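Local structure of esterase (Thermotoga maritima, 3DOH) at residues Y160-P165 and P213-A218; Y174-F179 and Y258-N263; V26-V31 and R77-V82; P30-G35 and F119-N124; I281-E286 and V300-R305. The protein is a thermostable esterase that probably hydrolyses carboxylic esters, built from an immunoglobulin-like domain and an alpha/beta-hydrolase domain. All blocks are in the same frame, centred on the assembly; numbering follows the deposited sequence.

Interaction 1. Residues Y160-P165 and P213-A218; sequences YRLFVP and PCFVLA. With SO4 (sulfate ion), chain G.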
# COMPACT_ATOMS: atom_id res chain seq x y z
N TYR A 160 -36.49 19.88 27.86
CA TYR A 160 -36.08 20.56 26.64
C TYR A 160 -34.87 21.47 26.77
O TYR A 160 -34.51 21.90 27.86
CB TYR A 160 -37.26 21.30 26.01
CG TYR A 160 -37.76 22.51 26.76
CD1 TYR A 160 -38.65 22.38 27.86
CD2 TYR A 160 -37.38 23.80 26.36
CE1 TYR A 160 -39.14 23.51 28.54
CE2 TYR A 160 -37.85 24.93 27.02
CZ TYR A 160 -38.73 24.78 28.11
OH TYR A 160 -39.18 25.92 28.74
N ARG A 161 -34.23 21.72 25.65
CA ARG A 161 -33.05 22.56 25.60
C ARG A 161 -33.44 23.69 24.69
O ARG A 161 -34.02 23.45 23.63
CB ARG A 161 -31.83 21.82 24.99
CG ARG A 161 -31.34 20.56 25.68
CD ARG A 161 -30.76 20.76 27.07
NE ARG A 161 -29.48 21.45 27.10
CZ ARG A 161 -28.35 20.98 27.65
NH1 ARG A 161 -28.30 19.79 28.26
NH2 ARG A 161 -27.26 21.72 27.59
N LEU A 162 -33.10 24.90 25.09
CA LEU A 162 -33.47 26.10 24.34
C LEU A 162 -32.27 27.01 24.17
O LEU A 162 -31.61 27.32 25.14
CB LEU A 162 -34.55 26.87 25.11
CG LEU A 162 -34.90 28.28 24.63
CD1 LEU A 162 -35.89 28.24 23.46
CD2 LEU A 162 -35.51 29.07 25.78
N PHE A 163 -32.00 27.44 22.94
CA PHE A 163 -30.92 28.43 22.66
C PHE A 163 -31.53 29.81 22.59
O PHE A 163 -32.47 30.04 21.85
CB PHE A 163 -30.20 28.10 21.33
CG PHE A 163 -29.10 29.09 20.90
CD1 PHE A 163 -27.75 28.89 21.28
CD2 PHE A 163 -29.40 30.16 20.04
CE1 PHE A 163 -26.70 29.75 20.82
CE2 PHE A 163 -28.37 31.05 19.59
CZ PHE A 163 -27.01 30.84 19.99
N VAL A 164 -31.00 30.74 23.34
CA VAL A 164 -31.44 32.12 23.28
C VAL A 164 -30.33 32.96 22.61
O VAL A 164 -29.20 32.88 23.01
CB VAL A 164 -31.75 32.60 24.74
CG1 VAL A 164 -32.00 34.12 24.83
CG2 VAL A 164 -32.93 31.79 25.34
N PRO A 165 -30.67 33.76 21.58
CA PRO A 165 -29.59 34.53 20.90
C PRO A 165 -28.88 35.52 21.86
O PRO A 165 -29.45 35.90 22.87
CB PRO A 165 -30.32 35.28 19.77
CG PRO A 165 -31.80 34.98 19.90
CD PRO A 165 -32.01 34.01 21.02
N PRO A 213 -29.94 35.52 13.70
CA PRO A 213 -30.30 35.29 15.11
C PRO A 213 -31.74 34.83 15.26
O PRO A 213 -32.58 35.13 14.41
CB PRO A 213 -30.12 36.68 15.74
CG PRO A 213 -30.36 37.63 14.61
CD PRO A 213 -29.82 36.95 13.38
N CYS A 214 -32.03 34.11 16.34
CA CYS A 214 -32.43 32.71 16.24
C CYS A 214 -32.54 32.07 17.62
O CYS A 214 -31.55 31.97 18.34
CB CYS A 214 -31.45 31.93 15.36
SG CYS A 214 -31.92 30.21 15.07
N PHE A 215 -33.74 31.63 17.97
CA PHE A 215 -33.92 30.69 19.05
C PHE A 215 -34.03 29.27 18.50
O PHE A 215 -34.52 29.04 17.37
CB PHE A 215 -35.23 30.98 19.78
CG PHE A 215 -35.26 32.28 20.56
CD1 PHE A 215 -35.55 33.49 19.93
CD2 PHE A 215 -35.08 32.28 21.93
CE1 PHE A 215 -35.61 34.68 20.64
CE2 PHE A 215 -35.15 33.49 22.67
CZ PHE A 215 -35.41 34.68 22.04
N VAL A 216 -33.59 28.31 19.31
CA VAL A 216 -33.73 26.90 18.99
C VAL A 216 -34.30 26.16 20.16
O VAL A 216 -33.72 26.15 21.23
CB VAL A 216 -32.39 26.24 18.65
CG1 VAL A 216 -32.59 24.81 18.17
CG2 VAL A 216 -31.66 27.04 17.61
N LEU A 217 -35.42 25.50 19.93
CA LEU A 217 -36.03 24.66 20.92
C LEU A 217 -35.84 23.23 20.48
O LEU A 217 -36.20 22.84 19.36
CB LEU A 217 -37.51 24.99 21.04
CG LEU A 217 -38.45 23.90 21.52
CD1 LEU A 217 -38.19 23.60 22.94
CD2 LEU A 217 -39.86 24.33 21.33
N ALA A 218 -35.31 22.43 21.40
CA ALA A 218 -35.03 21.04 21.14
C ALA A 218 -35.63 20.25 22.28
O ALA A 218 -35.03 20.12 23.35
CB ALA A 218 -33.52 20.82 21.05
S SO4 G . -24.17 21.27 29.42
O1 SO4 G . -25.02 20.10 29.27
O2 SO4 G . -23.57 21.19 30.76
O3 SO4 G . -24.93 22.52 29.27
O4 SO4 G . -23.10 21.25 28.41
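Pro165 sets its CD over the centre of one face of the Phe215 ring, 3.4 Å from the centroid and almost on the normal, a CH-pi contact in which the two side chains cross at about a right angle. Phe215 CG stands anti to the carbonyl carbon (chi1 -68°), beside the backbone N, and from there the ring meets Pro165. Val164 runs alongside the ring in the same direction, its CG2 3.9 Å from Phe215 CE2. An alanine at Phe215 would probably open a gap against Pro165 CD and beside the Val164 methyls. Cys214 O lies at the edge of the Phe163 ring, near its plane, 3.3 Å from CD2, while Phe163 CB meets Val216 CB. Further along, Leu217 CD1 comes obliquely to Tyr160 CD2, 3.5 Å away. Arg161 leads away to the carbonyls of Phe144 and Asn190, with weak bonds to a sulfate. The backbones run antiparallel, Arg161 with Ala218 and Phe163 with Val216 as hydrogen-bonded pairs. Strands 144-150 and 174-180 flank this pair in the sheet; helix 242-257 packs on Tyr160 and Leu217, and helix 192-195 on Arg161 and Ala218.

Interaction 2. Residues Y174-F179 and Y258-N263; sequences YPLVVF and YNIDEN
Tyr174 and Asn259 lie side by side and point the same way, with ring and amide planes almost perpendicular. Asn259 CG sits between its own backbone N and carbonyl carbon (chi1 59°), with the amide beside the tyrosine ring. Asn259 ND2 comes to the edge of that ring, 3.7 Å from Tyr174 CE2, and is held there by a hydrogen bond to Arg172 O. The hydroxyl at the far end of the Tyr174 ring bonds to Asn169 O. The backbones make one parallel bridge between Tyr174 and Ile260. Tyr174 N donates to Asn259 O at 3.0 Å, and Asp261 N donates to Tyr174 O at 2.7 Å. Ile260 carries the apolar part: its CG2, anti to the backbone N, rests 3.8 Å from Leu176 CB, and the side chain also packs on Phe215 and on Leu254 and Leu255 of helix 242-257. Asp261 touches through its CB, 3.6 Å from Tyr174 O. The arrangement belongs to the alpha/beta-hydrolase sheet: the chain leaves helix 242-257, which connects strands 215-219 and 264-270, and pairs with the start of strand 174-180, the strand lying between those two.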
# COMPACT_ATOMS: atom_id res chain seq x y z
N TYR A 174 -37.38 37.69 16.90
CA TYR A 174 -36.54 36.73 16.16
C TYR A 174 -37.21 35.36 15.97
O TYR A 174 -38.07 34.98 16.75
CB TYR A 174 -35.18 36.54 16.83
CG TYR A 174 -34.41 37.82 17.04
CD1 TYR A 174 -33.64 38.37 16.00
CD2 TYR A 174 -34.45 38.49 18.29
CE1 TYR A 174 -32.95 39.54 16.18
CE2 TYR A 174 -33.76 39.66 18.48
CZ TYR A 174 -33.02 40.20 17.43
OH TYR A 174 -32.31 41.37 17.63
N PRO A 175 -36.81 34.61 14.92
CA PRO A 175 -37.32 33.30 14.57
C PRO A 175 -37.11 32.25 15.64
O PRO A 175 -36.20 32.37 16.48
CB PRO A 175 -36.44 32.91 13.38
CG PRO A 175 -35.92 34.19 12.87
CD PRO A 175 -35.75 35.05 14.01
N LEU A 176 -37.91 31.20 15.61
CA LEU A 176 -37.67 30.08 16.48
C LEU A 176 -37.53 28.86 15.60
O LEU A 176 -38.41 28.58 14.76
CB LEU A 176 -38.83 29.90 17.47
CG LEU A 176 -38.92 28.63 18.33
CD1 LEU A 176 -37.82 28.51 19.38
CD2 LEU A 176 -40.27 28.56 19.01
N VAL A 177 -36.43 28.15 15.76
CA VAL A 177 -36.35 26.84 15.12
C VAL A 177 -36.65 25.76 16.17
O VAL A 177 -35.98 25.70 17.23
CB VAL A 177 -35.00 26.58 14.42
CG1 VAL A 177 -34.94 25.14 13.89
CG2 VAL A 177 -34.74 27.60 13.28
N VAL A 178 -37.64 24.92 15.89
CA VAL A 178 -37.95 23.80 16.77
C VAL A 178 -37.51 22.47 16.15
O VAL A 178 -37.94 22.12 15.05
CB VAL A 178 -39.46 23.74 17.09
CG1 VAL A 178 -40.15 25.00 16.60
CG2 VAL A 178 -40.08 22.50 16.46
N PHE A 179 -36.67 21.74 16.87
CA PHE A 179 -36.15 20.47 16.36
C PHE A 179 -36.74 19.25 17.07
O PHE A 179 -36.67 19.13 18.32
CB PHE A 179 -34.61 20.44 16.48
CG PHE A 179 -34.01 19.06 16.21
CD1 PHE A 179 -34.19 18.44 14.97
CD2 PHE A 179 -33.31 18.39 17.20
CE1 PHE A 179 -33.69 17.16 14.72
CE2 PHE A 179 -32.80 17.11 16.96
CZ PHE A 179 -33.01 16.49 15.71
N TYR A 258 -40.73 35.24 25.57
CA TYR A 258 -39.59 35.70 24.76
C TYR A 258 -39.97 36.52 23.54
O TYR A 258 -41.11 36.46 23.06
CB TYR A 258 -38.71 34.52 24.31
CG TYR A 258 -37.92 33.83 25.42
CD1 TYR A 258 -36.77 34.43 25.98
CD2 TYR A 258 -38.31 32.56 25.89
CE1 TYR A 258 -36.03 33.78 27.00
CE2 TYR A 258 -37.58 31.91 26.91
CZ TYR A 258 -36.46 32.54 27.45
OH TYR A 258 -35.77 31.90 28.43
N ASN A 259 -38.99 37.28 23.05
CA ASN A 259 -39.20 38.12 21.85
C ASN A 259 -39.00 37.28 20.57
O ASN A 259 -38.04 37.45 19.81
CB ASN A 259 -38.36 39.41 21.91
CG ASN A 259 -36.86 39.14 22.02
OD1 ASN A 259 -36.42 38.18 22.68
ND2 ASN A 259 -36.05 40.01 21.37
N ILE A 260 -39.92 36.34 20.39
CA ILE A 260 -39.89 35.40 19.30
C ILE A 260 -40.93 35.92 18.33
O ILE A 260 -41.90 36.58 18.75
CB ILE A 260 -40.17 33.96 19.81
CG1 ILE A 260 -38.95 33.47 20.65
CG2 ILE A 260 -40.56 33.02 18.68
CD1 ILE A 260 -39.17 32.17 21.44
N ASP A 261 -40.69 35.69 17.03
CA ASP A 261 -41.55 36.19 15.97
C ASP A 261 -42.59 35.14 15.60
O ASP A 261 -42.26 34.13 14.99
CB ASP A 261 -40.68 36.57 14.76
CG ASP A 261 -41.49 37.10 13.59
OD1 ASP A 261 -42.71 36.81 13.55
OD2 ASP A 261 -40.92 37.82 12.73
N GLU A 262 -43.85 35.37 16.00
CA GLU A 262 -44.95 34.43 15.67
C GLU A 262 -44.94 34.04 14.19
O GLU A 262 -45.48 33.01 13.81
CB GLU A 262 -46.36 34.98 16.00
CG GLU A 262 -46.47 36.08 17.07
CD GLU A 262 -45.97 37.47 16.60
OE1 GLU A 262 -44.90 37.95 17.10
OE2 GLU A 262 -46.65 38.08 15.72
N ASN A 263 -44.39 34.91 13.34
CA ASN A 263 -44.38 34.66 11.89
C ASN A 263 -43.24 33.80 11.32
O ASN A 263 -43.22 33.53 10.13
CB ASN A 263 -44.44 35.98 11.14
CG ASN A 263 -45.66 36.81 11.52
OD1 ASN A 263 -45.58 38.02 11.61
ND2 ASN A 263 -46.82 36.14 11.75

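Interaction 3. Residues V26-V31 and R77-V82; sequences VIEYPV and RGKYVV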
# COMPACT_ATOMS: atom_id res chain seq x y z
N VAL A 26 -8.03 19.81 26.65
CA VAL A 26 -7.33 21.02 27.08
C VAL A 26 -6.78 20.89 28.51
O VAL A 26 -7.53 20.61 29.46
CB VAL A 26 -8.25 22.26 27.01
CG1 VAL A 26 -7.61 23.45 27.68
CG2 VAL A 26 -8.59 22.61 25.56
N ILE A 27 -5.49 21.12 28.66
CA ILE A 27 -4.85 21.02 29.97
C ILE A 27 -4.53 22.42 30.46
O ILE A 27 -3.92 23.19 29.73
CB ILE A 27 -3.53 20.20 29.91
CG1 ILE A 27 -3.76 18.85 29.17
CG2 ILE A 27 -2.93 20.08 31.34
CD1 ILE A 27 -2.54 18.19 28.57
N GLU A 28 -4.98 22.77 31.67
CA GLU A 28 -4.61 24.06 32.28
C GLU A 28 -3.42 23.85 33.18
O GLU A 28 -3.53 23.22 34.25
CB GLU A 28 -5.77 24.71 33.06
CG GLU A 28 -5.36 26.05 33.72
CD GLU A 28 -6.53 26.90 34.26
OE1 GLU A 28 -7.47 26.39 34.91
OE2 GLU A 28 -6.50 28.12 34.03
N TYR A 29 -2.28 24.36 32.73
CA TYR A 29 -1.04 24.29 33.48
C TYR A 29 -0.92 25.39 34.54
O TYR A 29 -1.54 26.44 34.40
CB TYR A 29 0.12 24.35 32.48
CG TYR A 29 0.40 22.99 31.86
CD1 TYR A 29 1.16 22.03 32.54
CD2 TYR A 29 -0.10 22.66 30.60
CE1 TYR A 29 1.42 20.79 31.98
CE2 TYR A 29 0.16 21.42 30.02
CZ TYR A 29 0.92 20.48 30.71
OH TYR A 29 1.18 19.24 30.16
N PRO A 30 -0.12 25.14 35.62
CA PRO A 30 0.06 26.18 36.66
C PRO A 30 0.73 27.49 36.15
O PRO A 30 0.37 28.57 36.61
CB PRO A 30 0.89 25.46 37.76
CG PRO A 30 0.77 24.00 37.48
CD PRO A 30 0.64 23.92 35.97
N VAL A 31 1.68 27.40 35.22
CA VAL A 31 2.12 28.58 34.45
C VAL A 31 1.69 28.55 33.00
O VAL A 31 1.00 27.62 32.54
CB VAL A 31 3.63 28.77 34.41
CG1 VAL A 31 4.02 30.14 35.05
CG2 VAL A 31 4.37 27.55 34.99
N ARG A 77 0.73 30.48 22.88
CA ARG A 77 1.22 30.42 24.25
C ARG A 77 0.12 30.63 25.31
O ARG A 77 -0.92 31.25 25.02
CB ARG A 77 2.39 31.41 24.46
CG ARG A 77 2.05 32.75 25.10
CD ARG A 77 3.27 33.73 25.22
NE ARG A 77 3.29 34.69 24.11
CZ ARG A 77 4.13 34.65 23.08
NH1 ARG A 77 5.08 33.70 22.99
NH2 ARG A 77 4.02 35.57 22.12
N GLY A 78 0.35 30.09 26.51
CA GLY A 78 -0.50 30.40 27.67
C GLY A 78 -0.60 29.26 28.65
O GLY A 78 0.09 28.26 28.53
N LYS A 79 -1.49 29.39 29.62
CA LYS A 79 -1.68 28.31 30.58
C LYS A 79 -2.48 27.15 30.00
O LYS A 79 -2.50 26.05 30.56
CB LYS A 79 -2.27 28.84 31.91
CG LYS A 79 -3.64 29.49 31.79
CD LYS A 79 -3.71 30.82 32.53
CE LYS A 79 -4.13 30.64 33.98
NZ LYS A 79 -5.18 31.65 34.40
N TYR A 80 -3.14 27.36 28.87
CA TYR A 80 -3.91 26.26 28.30
C TYR A 80 -3.16 25.57 27.18
O TYR A 80 -2.68 26.21 26.24
CB TYR A 80 -5.26 26.74 27.81
CG TYR A 80 -6.13 27.30 28.88
CD1 TYR A 80 -6.86 26.45 29.70
CD2 TYR A 80 -6.24 28.68 29.08
CE1 TYR A 80 -7.68 26.94 30.69
CE2 TYR A 80 -7.06 29.19 30.10
CZ TYR A 80 -7.78 28.30 30.90
OH TYR A 80 -8.60 28.73 31.91
N VAL A 81 -3.07 24.25 27.28
CA VAL A 81 -2.53 23.45 26.20
C VAL A 81 -3.66 22.60 25.60
O VAL A 81 -4.35 21.83 26.29
CB VAL A 81 -1.31 22.62 26.66
CG1 VAL A 81 -0.98 21.49 25.68
CG2 VAL A 81 -0.11 23.54 26.88
N VAL A 82 -3.83 22.80 24.29
CA VAL A 82 -4.80 22.12 23.50
C VAL A 82 -4.17 20.97 22.75
O VAL A 82 -3.18 21.12 22.04
CB VAL A 82 -5.45 23.06 22.46
CG1 VAL A 82 -6.35 22.26 21.45
CG2 VAL A 82 -6.27 24.12 23.16
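Val26 to Glu28 pair antiparallel with Tyr80 to Val82, Ile27 and Val81 exchanging hydrogen bonds in both directions, and Tyr29 N adds a bond of 2.8 Å to Lys79 O. On one face, Glu28 and Tyr80 run side by side, the carboxylate turned only 22° from the ring plane and Glu28 OE2 3.0 Å from Tyr80 OH. Lys79 NZ makes a long salt bridge of 3.8 Å to the same OE2. Val26 CG1 meets Tyr80 CD1 at 3.7 Å, and Val26 CG2 meets Val82 CG2, the two valine side chains crossing at a slant. An alanine at Tyr80 would probably open a gap beside Val26 CG1 and leave the Glu28 side chain freer to turn. These are neighbouring strands, 19-29 and 80-85, of the immunoglobulin-like domain. On the other face, Tyr29, its CG anti to the carbonyl carbon (chi1 -82°), brings its ring against Val81. Val81 CB lies at the ring edge and Val81 CG2 is 3.8 Å from Tyr29 CE2, while Ile27 CG2 sits over one ring face; Tyr29 OH bonds to Gln114 OE1. Phe43 packs against Ile27, Tyr29 and Val81.

Interaction 4. Residues P30-G35 and F119-N124; sequences PVEIDG and FDVDGN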
# COMPACT_ATOMS: atom_id res chain seq x y z
N PRO A 30 -0.12 25.14 35.62
CA PRO A 30 0.06 26.18 36.66
C PRO A 30 0.73 27.49 36.15
O PRO A 30 0.37 28.57 36.61
CB PRO A 30 0.89 25.46 37.76
CG PRO A 30 0.77 24.00 37.48
CD PRO A 30 0.64 23.92 35.97
N VAL A 31 1.68 27.40 35.22
CA VAL A 31 2.12 28.58 34.45
C VAL A 31 1.69 28.55 33.00
O VAL A 31 1.00 27.62 32.54
CB VAL A 31 3.63 28.77 34.41
CG1 VAL A 31 4.02 30.14 35.05
CG2 VAL A 31 4.37 27.55 34.99
N GLU A 32 2.11 29.59 32.29
CA GLU A 32 1.91 29.67 30.87
C GLU A 32 2.90 28.69 30.26
O GLU A 32 3.73 28.13 30.97
CB GLU A 32 2.15 31.11 30.34
CG GLU A 32 0.95 32.09 30.40
CD GLU A 32 1.05 33.24 29.34
OE1 GLU A 32 2.00 33.26 28.52
OE2 GLU A 32 0.16 34.12 29.32
N ILE A 33 2.80 28.48 28.95
CA ILE A 33 3.63 27.56 28.19
C ILE A 33 3.69 28.10 26.77
O ILE A 33 2.71 28.68 26.29
CB ILE A 33 2.99 26.16 28.17
CG1 ILE A 33 2.96 25.60 29.58
CG2 ILE A 33 3.72 25.22 27.21
CD1 ILE A 33 2.39 24.25 29.67
N ASP A 34 4.83 27.90 26.11
CA ASP A 34 5.00 28.18 24.67
C ASP A 34 4.69 26.93 23.85
O ASP A 34 5.37 25.90 23.97
CB ASP A 34 6.42 28.62 24.37
CG ASP A 34 7.43 27.78 25.10
OD1 ASP A 34 7.25 27.62 26.34
OD2 ASP A 34 8.37 27.24 24.45
N GLY A 35 3.66 27.05 23.02
CA GLY A 35 3.24 25.98 22.13
C GLY A 35 4.14 25.83 20.92
O GLY A 35 4.17 24.78 20.31
N PHE A 119 8.85 22.72 28.08
CA PHE A 119 9.41 24.02 28.38
C PHE A 119 8.27 24.97 28.78
O PHE A 119 7.22 24.96 28.14
CB PHE A 119 10.23 24.55 27.18
CG PHE A 119 11.58 23.87 27.02
CD1 PHE A 119 12.63 24.13 27.92
CD2 PHE A 119 11.81 22.96 25.96
CE1 PHE A 119 13.89 23.50 27.79
CE2 PHE A 119 13.07 22.32 25.80
CZ PHE A 119 14.11 22.59 26.71
N ASP A 120 8.46 25.75 29.85
CA ASP A 120 7.53 26.86 30.13
C ASP A 120 8.14 28.27 29.93
O ASP A 120 9.36 28.42 29.69
CB ASP A 120 6.81 26.69 31.49
CG ASP A 120 7.46 27.48 32.60
OD1 ASP A 120 8.59 27.96 32.39
OD2 ASP A 120 6.83 27.62 33.68
N VAL A 121 7.29 29.29 30.06
CA VAL A 121 7.68 30.68 29.75
C VAL A 121 8.66 31.28 30.76
O VAL A 121 9.36 32.26 30.45
CB VAL A 121 6.44 31.62 29.58
CG1 VAL A 121 5.38 30.95 28.70
CG2 VAL A 121 5.84 32.04 30.94
N ASP A 122 8.85 30.58 31.88
CA ASP A 122 9.38 31.17 33.12
C ASP A 122 10.86 30.94 33.50
O ASP A 122 11.42 31.74 34.25
CB ASP A 122 8.47 30.83 34.31
CG ASP A 122 9.09 29.79 35.23
OD1 ASP A 122 8.89 29.89 36.45
OD2 ASP A 122 9.77 28.87 34.72
N GLY A 123 11.50 29.88 32.99
CA GLY A 123 10.91 28.54 32.92
C GLY A 123 11.57 27.57 33.93
O GLY A 123 11.33 27.66 35.13
N ASN A 124 12.31 26.58 33.47
CA ASN A 124 12.17 26.05 32.11
C ASN A 124 11.63 24.60 31.97
O ASN A 124 11.78 24.01 30.89
CB ASN A 124 13.47 26.24 31.28
CG ASN A 124 13.26 27.18 30.08
OD1 ASN A 124 12.39 28.07 30.10
ND2 ASN A 124 14.06 26.99 29.04
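Val31 turns its side chain across that of Asp120 at about a right angle, though the fit is doubtful because the modelled atoms are too close. Glu32 comes next and makes two clear contacts: its CB rests 3.6 Å from Val121 CG1, the two side chains meeting at a slant, and its carbonyl O lies 3.4 Å from Asp120 CB. Glu32 OE2 accepts a hydrogen bond from Asn65 ND2. Ile33 points away from the loop, yet its backbone N is 3.6 Å from Val121 CG1 and its CG2 is 3.6 Å from Phe119 O; the side chain also packs on Leu38 and Ile118. In Asp34 the first torsion sets CG between the backbone N and the carbonyl carbon (chi1 43°). Asp34 OD1 lies 3.2 Å from Phe119 O, two acceptors facing each other. No hydrogen bond is found across the two segments, and van der Waals touch carries the contact. It is a meeting of the short, weakly bonded strand 32-34 with the connection between strands 110-114 and 129-139, within the immunoglobulin-like domain.

Interaction 5. Residues I281-E286 and V300-R305; sequences IMEFPE and VSKVER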
# COMPACT_ATOMS: atom_id res chain seq x y z
N ILE A 281 -47.18 20.12 11.49
CA ILE A 281 -47.63 21.17 10.59
C ILE A 281 -49.02 20.88 10.07
O ILE A 281 -49.77 21.80 9.82
CB ILE A 281 -46.64 21.41 9.41
CG1 ILE A 281 -46.41 20.13 8.59
CG2 ILE A 281 -45.34 22.09 9.90
CD1 ILE A 281 -45.75 20.35 7.31
N MET A 282 -49.37 19.62 9.92
CA MET A 282 -50.67 19.25 9.41
C MET A 282 -51.75 19.46 10.49
O MET A 282 -52.90 19.84 10.19
CB MET A 282 -50.64 17.79 8.96
CG MET A 282 -50.39 17.57 7.48
SD MET A 282 -50.13 15.82 7.20
CE MET A 282 -49.50 15.80 5.53
N GLU A 283 -51.38 19.22 11.75
CA GLU A 283 -52.34 19.39 12.86
C GLU A 283 -52.37 20.80 13.43
O GLU A 283 -53.27 21.12 14.21
CB GLU A 283 -52.06 18.39 13.98
CG GLU A 283 -52.21 16.92 13.58
CD GLU A 283 -53.53 16.60 12.90
OE1 GLU A 283 -54.60 17.11 13.31
OE2 GLU A 283 -53.52 15.81 11.95
N PHE A 284 -51.40 21.63 13.05
CA PHE A 284 -51.32 23.00 13.53
C PHE A 284 -50.82 23.93 12.43
O PHE A 284 -49.82 24.63 12.60
CB PHE A 284 -50.41 23.10 14.75
CG PHE A 284 -50.90 22.32 15.94
CD1 PHE A 284 -51.92 22.82 16.74
CD2 PHE A 284 -50.35 21.09 16.26
CE1 PHE A 284 -52.37 22.10 17.83
CE2 PHE A 284 -50.80 20.37 17.35
CZ PHE A 284 -51.81 20.88 18.14
N PRO A 285 -51.53 23.94 11.31
CA PRO A 285 -51.07 24.62 10.10
C PRO A 285 -50.86 26.08 10.34
O PRO A 285 -50.14 26.74 9.59
CB PRO A 285 -52.23 24.45 9.12
CG PRO A 285 -53.37 23.89 9.90
CD PRO A 285 -52.80 23.22 11.08
N GLU A 286 -51.48 26.58 11.39
CA GLU A 286 -51.49 28.00 11.63
C GLU A 286 -50.19 28.40 12.29
O GLU A 286 -49.81 29.58 12.26
CB GLU A 286 -52.71 28.35 12.48
CG GLU A 286 -54.05 27.83 11.85
CD GLU A 286 -54.32 28.42 10.44
OE1 GLU A 286 -54.56 29.66 10.36
OE2 GLU A 286 -54.31 27.64 9.43
N VAL A 300 -51.57 11.70 4.17
CA VAL A 300 -51.80 12.24 2.84
C VAL A 300 -53.14 12.92 2.68
O VAL A 300 -53.24 13.92 1.96
CB VAL A 300 -51.73 11.16 1.76
CG1 VAL A 300 -51.16 11.79 0.51
CG2 VAL A 300 -50.89 9.93 2.23
N SER A 301 -54.16 12.38 3.33
CA SER A 301 -55.45 13.06 3.33
C SER A 301 -55.36 14.55 3.78
O SER A 301 -56.27 15.33 3.51
CB SER A 301 -56.44 12.28 4.20
OG SER A 301 -55.91 12.10 5.49
N LYS A 302 -54.26 14.96 4.42
CA LYS A 302 -54.25 16.26 5.10
C LYS A 302 -53.39 17.35 4.47
O LYS A 302 -53.30 18.46 5.03
CB LYS A 302 -53.91 16.06 6.56
CG LYS A 302 -55.00 15.30 7.27
CD LYS A 302 -54.64 14.99 8.70
CE LYS A 302 -55.92 14.67 9.44
NZ LYS A 302 -55.68 14.40 10.88
N VAL A 303 -52.80 17.09 3.31
CA VAL A 303 -51.85 18.04 2.74
C VAL A 303 -52.51 19.35 2.28
O VAL A 303 -51.85 20.34 2.00
CB VAL A 303 -51.02 17.45 1.58
CG1 VAL A 303 -50.69 15.98 1.83
CG2 VAL A 303 -51.75 17.60 0.29
N GLU A 304 -53.82 19.34 2.21
CA GLU A 304 -54.54 20.51 1.78
C GLU A 304 -54.41 21.64 2.81
O GLU A 304 -54.35 22.80 2.44
CB GLU A 304 -56.02 20.14 1.52
CG GLU A 304 -56.80 21.20 0.72
CD GLU A 304 -56.37 21.31 -0.75
OE1 GLU A 304 -56.42 20.29 -1.45
OE2 GLU A 304 -56.02 22.43 -1.19
N ARG A 305 -54.33 21.30 4.09
CA ARG A 305 -54.18 22.30 5.15
C ARG A 305 -52.80 22.95 5.10
O ARG A 305 -52.62 24.05 5.64
CB ARG A 305 -54.30 21.65 6.51
CG ARG A 305 -55.08 20.38 6.50
CD ARG A 305 -55.10 19.79 7.86
NE ARG A 305 -56.34 19.07 8.09
CZ ARG A 305 -56.69 18.58 9.27
NH1 ARG A 305 -55.90 18.71 10.32
NH2 ARG A 305 -57.84 17.94 9.39
O HOH W 1 -57.37 16.17 13.15
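The C-terminal end of helix 272-283 meets the short 3-10 turn after strand 290-294 of the alpha/beta-hydrolase domain, and Glu283, Lys302 and Arg305 join there in a salt-bridge network. Lys302, extended beyond CG, brings NZ 2.8 Å from Glu283 OE2, on the syn lone pair of that oxygen. Glu283 OE1 has a long salt bridge of 3.6 Å to Arg305 NH1, with carboxylate and guanidinium planes 63° apart, and a water bonded to OE1 makes a weak link to Lys302 NZ. Arg305 NH1 donates an almost straight bond of 3.2 Å to Met282 O. That oxygen lies at the edge of the guanidinium, in its plane, and Lys302 CE covers one face toward the rim. Away from the charges the Met282 and Lys302 side chains cross obliquely, Met282 SD 3.8 Å from Lys302 CB. Met282 CE lies 3.9 Å from Val303 CG1, the two side chains side by side. Pro285 CB lies 3.5 Å from Arg305 O, its ring slanting past the arginine side chain. Two positive groups thus share one carboxylate, and Arg305 also serves a carbonyl of the last helical turn, where the negative end of the helix dipole would probably strengthen the attraction.

Interactions 1 and 2 form one continuous patch of the hydrolase sheet, their centres 9 Å apart: Phe215 O lies 2.7 Å from Val177 N, a probable hydrogen bond, and Phe215 CD1 packs on Ile260 CG1. Interactions 3 and 4 share Pro30 and Val31, and are further tied by a probable bond of 2.8 Å from Gly78 N to Ile33 O. The pairs lie in different domains, the nearest atoms of interactions 1 and 3 being about 19 Å from each other. Interaction 5 comes within about 6 Å of interaction 2 by nearest atoms. It lies at the C-terminal end of helix 272-283, which starts just after Ser271, the probable nucleophile of a Ser271-His359-Asp319 triad.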